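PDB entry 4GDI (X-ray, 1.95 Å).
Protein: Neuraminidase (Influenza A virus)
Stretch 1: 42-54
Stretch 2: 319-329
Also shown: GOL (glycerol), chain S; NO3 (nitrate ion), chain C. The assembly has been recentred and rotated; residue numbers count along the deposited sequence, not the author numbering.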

# COMPACT_ATOMS: atom_id res chain seq x y z
N ARG A 42 -7.16 19.82 9.55
CA ARG A 42 -6.87 21.16 10.02
C ARG A 42 -5.62 21.10 10.87
O ARG A 42 -5.22 20.03 11.30
N ARG A 43 -5.01 22.27 11.07
CA ARG A 43 -3.81 22.41 11.86
C ARG A 43 -2.71 21.53 11.28
O ARG A 43 -1.88 20.97 12.00
N ALA A 44 -2.68 21.46 9.96
CA ALA A 44 -1.72 20.61 9.26
C ALA A 44 -0.36 21.29 9.14
O ALA A 44 -0.23 22.52 9.22
N TYR A 45 0.67 20.45 8.98
CA TYR A 45 2.03 20.92 8.75
C TYR A 45 2.83 19.78 8.15
O TYR A 45 2.35 18.65 8.07
N VAL A 46 4.06 20.06 7.75
CA VAL A 46 4.87 19.07 7.07
C VAL A 46 6.11 18.74 7.89
O VAL A 46 6.69 19.62 8.52
N SER A 47 6.53 17.48 7.86
CA SER A 47 7.81 17.09 8.48
C SER A 47 8.32 15.82 7.79
O SER A 47 7.52 14.98 7.37
N CYS A 48 9.63 15.69 7.70
CA CYS A 48 10.24 14.65 6.87
C CYS A 48 11.15 13.71 7.67
O CYS A 48 11.75 14.11 8.68
N ASP A 49 11.24 12.45 7.23
CA ASP A 49 12.30 11.58 7.71
C ASP A 49 13.48 11.78 6.77
O ASP A 49 13.54 12.81 6.10
N LEU A 50 14.42 10.83 6.73
CA LEU A 50 15.59 10.99 5.87
C LEU A 50 15.31 10.65 4.41
O LEU A 50 16.16 10.81 3.54
N THR A 51 14.10 10.19 4.13
CA THR A 51 13.76 9.75 2.78
C THR A 51 12.67 10.59 2.13
O THR A 51 12.80 11.00 0.98
N SER A 52 11.59 10.83 2.86
CA SER A 52 10.46 11.57 2.31
C SER A 52 9.73 12.39 3.38
O SER A 52 10.08 12.36 4.56
N CYS A 53 8.72 13.13 2.94
CA CYS A 53 8.03 14.07 3.82
C CYS A 53 6.56 13.70 3.97
O CYS A 53 5.99 13.01 3.12
N PHE A 54 5.98 14.13 5.07
CA PHE A 54 4.62 13.77 5.43
C PHE A 54 3.83 15.01 5.83
O PHE A 54 4.40 16.00 6.30
N GLY A 319 -4.15 30.50 4.03
CA GLY A 319 -4.24 30.47 5.47
C GLY A 319 -2.89 30.39 6.18
O GLY A 319 -1.98 31.18 5.91
N ARG A 320 -2.78 29.44 7.10
CA ARG A 320 -1.57 29.22 7.90
C ARG A 320 -0.37 28.91 7.01
O ARG A 320 -0.53 28.36 5.91
N SER A 321 0.82 29.23 7.48
CA SER A 321 2.03 28.82 6.78
C SER A 321 3.16 28.62 7.79
O SER A 321 3.14 29.18 8.88
N GLY A 322 4.17 27.84 7.42
CA GLY A 322 5.30 27.64 8.32
C GLY A 322 6.39 26.83 7.68
O GLY A 322 6.22 26.32 6.57
N PHE A 323 7.50 26.69 8.39
CA PHE A 323 8.69 26.06 7.84
C PHE A 323 8.66 24.55 7.90
O PHE A 323 8.06 23.96 8.80
N PHE A 324 9.34 23.93 6.94
CA PHE A 324 9.87 22.58 7.15
C PHE A 324 11.21 22.45 6.44
O PHE A 324 11.52 23.23 5.52
N GLN A 325 12.02 21.50 6.87
CA GLN A 325 13.34 21.32 6.28
C GLN A 325 13.51 19.90 5.74
O GLN A 325 13.32 18.93 6.48
N PRO A 326 13.86 19.78 4.46
CA PRO A 326 14.25 18.48 3.91
C PRO A 326 15.44 17.97 4.70
O PRO A 326 16.29 18.77 5.08
N LYS A 327 15.51 16.67 4.97
CA LYS A 327 16.57 16.17 5.83
C LYS A 327 17.48 15.16 5.16
O LYS A 327 18.50 14.79 5.73
N GLY A 328 17.13 14.74 3.96
CA GLY A 328 17.88 13.68 3.29
C GLY A 328 18.49 14.04 1.95
O GLY A 328 18.78 13.15 1.17
N ASP A 329 18.71 15.33 1.69
CA ASP A 329 19.26 15.74 0.40
C ASP A 329 20.64 15.13 0.21
O ASP A 329 21.44 15.08 1.15

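The strand that carries Val46 and Cys48 runs nearly parallel to the one that carries Phe324, 8° apart, but with axes 6.8 Å apart at closest approach they are joined by side chains and water rather than by direct backbone hydrogen bonds.

The apolar centre is Phe324, pointing toward stretch 1 with chi1 p. Val46 (t) lays CG1 over one ring face, 3.7 Å from the Phe324 ring centroid, a CH-pi contact suited to a compact branched side chain. The Cys48–Cys53 disulfide, both cysteines m, approaches the ring obliquely, offering it apolar, polarisable sulfur; Cys48 SG lies 3.7 Å from Phe324 CD2. Leu50 (m, t) brings CD2 to 3.7 Å from Lys327 O. Gly328 CA packs 3.4 Å from Leu50 O, where a CB would clash.

Among direct hydrogen bonds, Arg320 (m, t, p) uses its planar guanidinium as a fork: NH2 and NH1 donate to Ala44 O at 2.9 and 3.0 Å. Arg43 CA covers one face, and Arg320 NE donates to nitrate O1 (2.9 Å).

Waters and glycerol complete the contact. Lys327 (m, t, t, t) suits its place because its long chain packs methylenes past Cys48 O while its charged amine reaches a water that donates to Cys48 O and Ser47 OG. Two more waters bridge Val46 O to Phe323 O and Cys48 N to Gln325 O. Glycerol O1 accepts from Lys327 N and donates to Asp49 O.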

# COMPACT_ATOMS: atom_id res chain seq x y z
CB ARG A 42 -8.06 21.74 10.81
CG ARG A 42 -8.50 20.96 12.04
CD ARG A 42 -9.73 21.64 12.66
NE ARG A 42 -10.37 20.83 13.69
CZ ARG A 42 -11.65 20.96 14.06
NH1 ARG A 42 -12.44 21.85 13.48
NH2 ARG A 42 -12.14 20.17 15.01
CB ARG A 43 -4.10 22.12 13.34
CG ARG A 43 -5.22 23.02 13.87
CD ARG A 43 -5.21 23.25 15.37
NE ARG A 43 -5.93 22.21 16.10
CZ ARG A 43 -7.26 22.12 16.18
NH1 ARG A 43 -8.04 23.01 15.57
NH2 ARG A 43 -7.81 21.13 16.88
CB ALA A 44 -2.24 20.22 7.88
CB TYR A 45 2.67 21.43 10.05
CG TYR A 45 2.72 20.40 11.17
CD1 TYR A 45 1.64 20.21 12.01
CD2 TYR A 45 3.85 19.61 11.37
CE1 TYR A 45 1.67 19.27 13.03
CE2 TYR A 45 3.90 18.67 12.39
CZ TYR A 45 2.80 18.51 13.22
OH TYR A 45 2.82 17.59 14.22
CB VAL A 46 5.30 19.56 5.67
CG1 VAL A 46 6.27 18.54 5.04
CG2 VAL A 46 4.09 19.79 4.76
CB SER A 47 7.63 16.87 9.99
OG SER A 47 8.87 16.89 10.68
CB CYS A 48 11.09 15.30 5.77
SG CYS A 48 10.35 16.77 4.98
CB ASP A 49 11.84 10.09 7.85
CG ASP A 49 11.31 9.48 6.54
OD1 ASP A 49 11.72 9.87 5.41
OD2 ASP A 49 10.47 8.57 6.67
CB LEU A 50 16.76 10.13 6.35
CG LEU A 50 17.28 10.42 7.76
CD1 LEU A 50 18.50 9.55 8.07
CD2 LEU A 50 17.61 11.89 7.90
CB THR A 51 13.28 8.30 2.82
OG1 THR A 51 14.39 7.47 3.12
CG2 THR A 51 12.68 7.89 1.48
CB SER A 52 9.48 10.60 1.63
OG SER A 52 9.03 9.63 2.55
CB CYS A 53 8.18 15.49 3.28
SG CYS A 53 9.90 15.97 3.14
CB PHE A 54 4.61 12.75 6.59
CG PHE A 54 5.35 11.48 6.28
CD1 PHE A 54 6.72 11.40 6.47
CD2 PHE A 54 4.67 10.37 5.79
CE1 PHE A 54 7.42 10.22 6.17
CE2 PHE A 54 5.36 9.19 5.48
CZ PHE A 54 6.74 9.12 5.68
CB ARG A 320 -1.80 28.04 8.87
CG ARG A 320 -2.90 28.30 9.95
CD ARG A 320 -3.32 27.04 10.71
NE ARG A 320 -2.17 26.29 11.23
CZ ARG A 320 -1.66 25.20 10.66
NH1 ARG A 320 -2.19 24.70 9.55
NH2 ARG A 320 -0.60 24.60 11.21
CB SER A 321 2.41 29.86 5.72
OG SER A 321 2.64 31.14 6.30
CB PHE A 323 9.92 26.48 8.64
CG PHE A 323 10.25 27.93 8.57
CD1 PHE A 323 10.67 28.50 7.38
CD2 PHE A 323 10.21 28.72 9.72
CE1 PHE A 323 10.99 29.83 7.32
CE2 PHE A 323 10.53 30.05 9.66
CZ PHE A 323 10.93 30.60 8.46
CB PHE A 324 8.90 21.48 6.70
CG PHE A 324 8.77 21.33 5.19
CD1 PHE A 324 7.86 22.09 4.48
CD2 PHE A 324 9.53 20.39 4.51
CE1 PHE A 324 7.71 21.92 3.10
CE2 PHE A 324 9.41 20.21 3.13
CZ PHE A 324 8.49 20.98 2.43
CB GLN A 325 14.45 21.61 7.29
CG GLN A 325 14.57 23.07 7.69
CD GLN A 325 15.65 23.28 8.75
OE1 GLN A 325 15.50 22.85 9.90
NE2 GLN A 325 16.74 23.90 8.35
CB PRO A 326 14.68 18.80 2.48
CG PRO A 326 14.08 20.14 2.17
CD PRO A 326 13.99 20.87 3.47
CB LYS A 327 15.96 15.58 7.11
CG LYS A 327 15.36 16.65 8.01
CD LYS A 327 14.96 16.12 9.38
CE LYS A 327 14.42 17.27 10.23
NZ LYS A 327 13.80 16.77 11.47
CB ASP A 329 19.39 17.27 0.31
CG ASP A 329 18.05 17.99 0.21
OD1 ASP A 329 17.01 17.32 0.04
OD2 ASP A 329 18.06 19.23 0.27
C1 GOL S . 13.57 13.93 3.04
O1 GOL S . 13.98 14.60 4.20
C2 GOL S . 14.12 14.61 1.79
O2 GOL S . 15.22 15.45 2.07
C3 GOL S . 13.01 15.39 1.10
O3 GOL S . 13.47 15.91 -0.13
N NO3 C . -3.41 28.81 13.68
O1 NO3 C . -2.32 27.92 13.64
O2 NO3 C . -4.56 28.46 14.42
O3 NO3 C . -3.34 30.02 12.99
O HOH W 1 6.47 21.99 9.76
O HOH W 2 11.18 15.64 10.79
O HOH W 3 11.55 17.81 8.11